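Local atomic coordinates of thiol peroxidase (Aquifex aeolicus, PDB entry 2YZH), a protein that probably reduces hydrogen peroxide and organic hydroperoxides with electrons from thioredoxin, so helping protect the cell from oxidative damage. Residues 85-90 with 108-113; 133-138 with 148-153. All coordinates share one frame; numbering follows the deposited sequence.

Overall arrangement
Both contacts belong to one mixed sheet of a thioredoxin-type fold, and their comparison illustrates how the chemistry of a contact follows its place in the sheet. Both are buried and share no strand; their centres, about 17 Å apart, lie on opposite sides of the chain's centre. Contact 1 joins inner parallel strands 80-86 and 106-109 of a beta-alpha-beta unit at their C-terminal ends, beside a second subunit. Contact 2 joins antiparallel strands 135-139 and 145-150, a hairpin whose second strand is outermost within this chain; no other chain touches it. Serine hydroxyls and an aromatic ring dominate the first; regular backbone bonds, aliphatic packing and one water dominate the second.

Contact 1: residues 85-90 with 108-113; sequences VSMDLP and ASDFRY
Asp-110 N donates to Ser-86 O at 2.9 Å, the firmer of two backbone bonds between the parallel strands, while Ser-86 N reaches Ala-108 O only weakly. Beyond them, where the strands end, hydroxyls take over. Ser-109 OG stands anti to its own backbone N (chi1 176°), which carries it across to donate to Asp-88 O; the 2.5 Å between these oxygens is unusually short and its exact value doubtful. The same OG accepts from Phe-111 N, closing an ST turn. Ser-86 OG closes a second by accepting from Asp-88 N and donates a hydrogen bond to Asp-88 OD2 from above the carboxylate plane; OD2 is also bound by Leu-58 N, and OD1 by Ser-57.

Apolar contacts centre on the Phe-111 ring. Leu-89 CD2 lies over one face, displaced toward the rim, in a CH-pi contact 4.0 Å from the ring centroid, and Arg-112 CB covers the opposite face. Pro-90 CD comes within 3.8 Å of Phe-111 CE2, the side chains crossing at about a right angle. An alanine at Phe-111 would probably take the ring face from Leu-89 CD2, remove one neighbour of Pro-90 CD and open a gap between the turns. The Met-87 side chain, bent at chi2 and chi3, brings SD to 3.6 Å from Asp-110 O.

Leu-89 occupies the N-cap position of helix 90-100. The arrangement belongs to the beta-alpha-beta unit 80-86, 90-100, 106-109 of a thioredoxin-type fold, with the Asp-88 side chain about 7 Å from that of Cys-63, the predicted peroxidatic cysteine.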
loop_
_atom_site.group_PDB
_atom_site.type_symbol
_atom_site.label_atom_id
_atom_site.label_comp_id
_atom_site.label_asym_id
_atom_site.label_seq_id
_atom_site.Cartn_x
_atom_site.Cartn_y
_atom_site.Cartn_z
ATOM N N VAL D 85 -0.715 8.336 17.372
ATOM C CA VAL D 85 -0.744 7.414 16.236
ATOM C C VAL D 85 0.625 6.959 15.744
ATOM O O VAL D 85 1.545 7.764 15.623
ATOM C CB VAL D 85 -1.486 8.057 15.042
ATOM C CG1 VAL D 85 -1.565 7.073 13.871
ATOM C CG2 VAL D 85 -2.880 8.482 15.474
ATOM N N SER D 86 0.745 5.669 15.446
ATOM C CA SER D 86 1.999 5.114 14.942
ATOM C C SER D 86 1.702 3.919 14.050
ATOM O O SER D 86 0.544 3.504 13.908
ATOM C CB SER D 86 2.889 4.652 16.094
ATOM O OG SER D 86 2.429 3.410 16.598
ATOM N N MET D 87 2.747 3.358 13.454
ATOM C CA MET D 87 2.580 2.202 12.591
ATOM C C MET D 87 2.684 0.899 13.384
ATOM O O MET D 87 2.685 -0.176 12.799
ATOM C CB MET D 87 3.627 2.210 11.470
ATOM C CG MET D 87 3.471 3.356 10.477
ATOM S SD MET D 87 1.823 3.402 9.739
ATOM C CE MET D 87 2.009 2.271 8.366
ATOM N N ASP D 88 2.782 0.996 14.707
ATOM C CA ASP D 88 2.856 -0.200 15.557
ATOM C C ASP D 88 1.561 -0.973 15.361
ATOM O O ASP D 88 0.516 -0.361 15.160
ATOM C CB ASP D 88 2.914 0.169 17.044
ATOM C CG ASP D 88 4.172 0.916 17.425
ATOM O OD1 ASP D 88 5.272 0.368 17.225
ATOM O OD2 ASP D 88 4.051 2.047 17.936
ATOM N N LEU D 89 1.613 -2.302 15.418
ATOM C CA LEU D 89 0.377 -3.072 15.300
ATOM C C LEU D 89 -0.361 -2.854 16.611
ATOM O O LEU D 89 0.257 -2.538 17.631
ATOM C CB LEU D 89 0.645 -4.572 15.140
ATOM C CG LEU D 89 1.182 -5.106 13.817
ATOM C CD1 LEU D 89 1.151 -6.628 13.868
ATOM C CD2 LEU D 89 0.325 -4.601 12.646
ATOM N N PRO D 90 -1.691 -3.013 16.603
ATOM C CA PRO D 90 -2.498 -2.833 17.812
ATOM C C PRO D 90 -2.013 -3.705 18.979
ATOM O O PRO D 90 -2.112 -3.314 20.138
ATOM C CB PRO D 90 -3.902 -3.224 17.348
ATOM C CG PRO D 90 -3.901 -2.802 15.904
ATOM C CD PRO D 90 -2.546 -3.289 15.432
ATOM N N ALA D 108 -3.541 4.611 18.828
ATOM C CA ALA D 108 -4.161 3.940 17.696
ATOM C C ALA D 108 -3.110 3.650 16.638
ATOM O O ALA D 108 -2.096 4.347 16.550
ATOM C CB ALA D 108 -5.277 4.798 17.127
ATOM N N SER D 109 -3.365 2.618 15.842
ATOM C CA SER D 109 -2.448 2.185 14.799
ATOM C C SER D 109 -2.902 2.557 13.398
ATOM O O SER D 109 -4.085 2.457 13.068
ATOM C CB SER D 109 -2.267 0.670 14.872
ATOM O OG SER D 109 -1.457 0.211 13.806
ATOM N N ASP D 110 -1.945 2.954 12.566
ATOM C CA ASP D 110 -2.241 3.339 11.189
ATOM C C ASP D 110 -1.735 2.271 10.213
ATOM O O ASP D 110 -1.597 2.517 9.017
ATOM C CB ASP D 110 -1.581 4.693 10.893
ATOM C CG ASP D 110 -2.040 5.291 9.581
ATOM O OD1 ASP D 110 -3.216 5.080 9.213
ATOM O OD2 ASP D 110 -1.233 5.989 8.930
ATOM N N PHE D 111 -1.483 1.071 10.727
ATOM C CA PHE D 111 -0.965 -0.010 9.899
ATOM C C PHE D 111 -1.872 -0.436 8.753
ATOM O O PHE D 111 -1.392 -0.825 7.693
ATOM C CB PHE D 111 -0.665 -1.249 10.765
ATOM C CG PHE D 111 -1.819 -2.228 10.861
ATOM C CD1 PHE D 111 -1.918 -3.299 9.973
ATOM C CD2 PHE D 111 -2.818 -2.057 11.818
ATOM C CE1 PHE D 111 -2.995 -4.189 10.033
ATOM C CE2 PHE D 111 -3.903 -2.942 11.890
ATOM C CZ PHE D 111 -3.991 -4.009 10.997
ATOM N N ARG D 112 -3.179 -0.351 8.957
ATOM C CA ARG D 112 -4.099 -0.838 7.944
ATOM C C ARG D 112 -4.217 -0.043 6.658
ATOM O O ARG D 112 -4.194 -0.625 5.574
ATOM C CB ARG D 112 -5.481 -1.044 8.571
ATOM C CG ARG D 112 -6.504 -1.692 7.653
ATOM C CD ARG D 112 -7.705 -2.162 8.469
ATOM N NE ARG D 112 -7.397 -3.390 9.201
ATOM C CZ ARG D 112 -8.062 -3.806 10.275
ATOM N NH1 ARG D 112 -9.075 -3.088 10.751
ATOM N NH2 ARG D 112 -7.724 -4.944 10.868
ATOM N N TYR D 113 -4.315 1.276 6.765
ATOM C CA TYR D 113 -4.476 2.111 5.584
ATOM C C TYR D 113 -3.371 3.145 5.406
ATOM O O TYR D 113 -3.264 3.770 4.350
ATOM C CB TYR D 113 -5.822 2.822 5.656
ATOM C CG TYR D 113 -7.004 1.884 5.696
ATOM C CD1 TYR D 113 -7.335 1.100 4.589
ATOM C CD2 TYR D 113 -7.808 1.793 6.832
ATOM C CE1 TYR D 113 -8.450 0.248 4.613
ATOM C CE2 TYR D 113 -8.916 0.949 6.866
ATOM C CZ TYR D 113 -9.230 0.184 5.757
ATOM O OH TYR D 113 -10.330 -0.643 5.794
#

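Contact 2: residues 133-138 with 148-153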
loop_
_atom_site.group_PDB
_atom_site.type_symbol
_atom_site.label_atom_id
_atom_site.label_comp_id
_atom_site.label_asym_id
_atom_site.label_seq_id
_atom_site.Cartn_x
_atom_site.Cartn_y
_atom_site.Cartn_z
ATOM N N ALA D 133 6.869 10.147 11.174
ATOM C CA ALA D 133 7.779 11.082 11.835
ATOM C C ALA D 133 7.081 11.623 13.083
ATOM O O ALA D 133 5.865 11.472 13.245
ATOM C CB ALA D 133 8.142 12.227 10.896
ATOM N N ARG D 134 7.852 12.259 13.962
ATOM C CA ARG D 134 7.309 12.797 15.203
ATOM C C ARG D 134 6.700 14.171 14.962
ATOM O O ARG D 134 7.406 15.138 14.654
ATOM C CB ARG D 134 8.421 12.876 16.253
ATOM C CG ARG D 134 7.941 13.034 17.692
ATOM C CD ARG D 134 9.138 13.100 18.648
ATOM N NE ARG D 134 10.067 11.987 18.448
ATOM C CZ ARG D 134 9.801 10.719 18.745
ATOM N NH1 ARG D 134 8.624 10.389 19.266
ATOM N NH2 ARG D 134 10.703 9.777 18.510
ATOM N N ALA D 135 5.381 14.257 15.097
ATOM C CA ALA D 135 4.692 15.517 14.874
ATOM C C ALA D 135 3.444 15.643 15.731
ATOM O O ALA D 135 2.991 14.671 16.342
ATOM C CB ALA D 135 4.314 15.644 13.406
ATOM N N VAL D 136 2.900 16.852 15.767
ATOM C CA VAL D 136 1.688 17.135 16.518
ATOM C C VAL D 136 0.791 18.035 15.696
ATOM O O VAL D 136 1.245 19.020 15.119
ATOM C CB VAL D 136 1.984 17.840 17.854
ATOM C CG1 VAL D 136 0.666 18.137 18.579
ATOM C CG2 VAL D 136 2.866 16.964 18.716
ATOM N N PHE D 137 -0.488 17.680 15.641
ATOM C CA PHE D 137 -1.474 18.451 14.906
ATOM C C PHE D 137 -2.619 18.731 15.854
ATOM O O PHE D 137 -2.957 17.893 16.679
ATOM C CB PHE D 137 -2.030 17.643 13.727
ATOM C CG PHE D 137 -0.997 17.257 12.718
ATOM C CD1 PHE D 137 -0.608 18.148 11.729
ATOM C CD2 PHE D 137 -0.378 16.012 12.789
ATOM C CE1 PHE D 137 0.395 17.811 10.818
ATOM C CE2 PHE D 137 0.623 15.668 11.887
ATOM C CZ PHE D 137 1.009 16.572 10.901
ATOM N N ILE D 138 -3.198 19.917 15.747
ATOM C CA ILE D 138 -4.356 20.252 16.557
ATOM C C ILE D 138 -5.406 20.679 15.550
ATOM O O ILE D 138 -5.169 21.571 14.734
ATOM C CB ILE D 138 -4.073 21.389 17.550
ATOM C CG1 ILE D 138 -2.972 20.962 18.523
ATOM C CG2 ILE D 138 -5.338 21.704 18.337
ATOM C CD1 ILE D 138 -2.579 22.046 19.515
ATOM N N VAL D 148 0.421 23.115 13.992
ATOM C CA VAL D 148 1.296 22.036 13.546
ATOM C C VAL D 148 2.681 22.164 14.163
ATOM O O VAL D 148 3.198 23.270 14.343
ATOM C CB VAL D 148 1.485 22.019 12.002
ATOM C CG1 VAL D 148 0.146 21.860 11.302
ATOM C CG2 VAL D 148 2.179 23.292 11.549
ATOM N N GLN D 149 3.267 21.025 14.511
ATOM C CA GLN D 149 4.616 20.996 15.041
ATOM C C GLN D 149 5.310 19.743 14.532
ATOM O O GLN D 149 4.883 18.625 14.814
ATOM C CB GLN D 149 4.651 21.000 16.574
ATOM C CG GLN D 149 6.087 20.849 17.094
ATOM C CD GLN D 149 6.201 20.714 18.604
ATOM O OE1 GLN D 149 7.217 20.238 19.109
ATOM N NE2 GLN D 149 5.170 21.137 19.330
ATOM N N LEU D 150 6.362 19.940 13.751
ATOM C CA LEU D 150 7.132 18.825 13.234
ATOM C C LEU D 150 8.471 18.885 13.949
ATOM O O LEU D 150 9.237 19.825 13.740
ATOM C CB LEU D 150 7.356 18.962 11.727
ATOM C CG LEU D 150 8.261 17.881 11.125
ATOM C CD1 LEU D 150 7.572 16.520 11.244
ATOM C CD2 LEU D 150 8.552 18.193 9.667
ATOM N N VAL D 151 8.743 17.899 14.798
ATOM C CA VAL D 151 10.012 17.857 15.525
ATOM C C VAL D 151 11.106 17.710 14.467
ATOM O O VAL D 151 11.081 16.783 13.661
ATOM C CB VAL D 151 10.035 16.673 16.519
ATOM C CG1 VAL D 151 11.294 16.735 17.389
ATOM C CG2 VAL D 151 8.786 16.720 17.398
ATOM N N PRO D 152 12.087 18.630 14.457
ATOM C CA PRO D 152 13.184 18.608 13.481
ATOM C C PRO D 152 14.110 17.397 13.463
ATOM O O PRO D 152 14.781 17.143 12.462
ATOM C CB PRO D 152 13.930 19.910 13.776
ATOM C CG PRO D 152 13.735 20.064 15.260
ATOM C CD PRO D 152 12.275 19.715 15.438
ATOM N N GLU D 153 14.158 16.663 14.567
ATOM C CA GLU D 153 15.005 15.477 14.667
ATOM C C GLU D 153 14.164 14.385 15.300
ATOM O O GLU D 153 13.577 14.592 16.357
ATOM C CB GLU D 153 16.234 15.772 15.541
ATOM C CG GLU D 153 16.928 14.542 16.135
ATOM C CD GLU D 153 17.491 13.593 15.089
ATOM O OE1 GLU D 153 18.296 14.042 14.243
ATOM O OE2 GLU D 153 17.141 12.391 15.122
HETATM O O HOH W 1 9.793 14.375 13.387
#
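Arg-134 O is gripped from two directions, by Val-151 N at 3.1 Å and by a water that donates to it at 2.8 Å. This water donates also to Val-151 O, 2.7 Å away, and so bridges the two segments where the regular pairing gives out. The motif is a beta hairpin of strands 135-139 and 145-150, the latter outermost in the sheet within this chain, and it illustrates how antiparallel pairing is carried one step beyond the last bridge, at the end of the hairpin away from its turn.

Within the hairpin the strand axes lie 4.7 Å apart and run almost exactly antiparallel, at 177°. Val-136 and Gln-149 form the hydrogen-bonded pair: Val-136 N donates to Gln-149 O at 2.8 Å, Gln-149 N returns the bond to Val-136 O, and both donors lie in the plane of the carbonyl they meet. Ala-135 with Leu-150 and Phe-137 with Val-148 are the flanking non-hydrogen-bonded pairs, their side chains on the face opposite that of Val-136 and Gln-149. On the latter face helix 160-170 packs through Val-163, and Gln-149 OE1 accepts from Asn-159 N.

Leu-150 CD1 rests against Ala-135 CB and Arg-134 O, while Val-148 CG1 meets the Phe-137 ring obliquely, 3.8 Å from CD1. Phe-137 also stacks edge-to-face with Tyr-119. The Arg-134 side chain leaves the hairpin toward helix 61-73, where it lies about 3 Å from that of Cys-63, the predicted sulfenic acid site; NH1 forms a salt bridge with Glu-66, and NH2 donates to Ile-154 O. The aliphatic part of that side chain, with CG anti to the backbone N (chi1 -163°), runs obliquely past Val-151, whose CG2 lies 3.8 Å from Arg-134 CG.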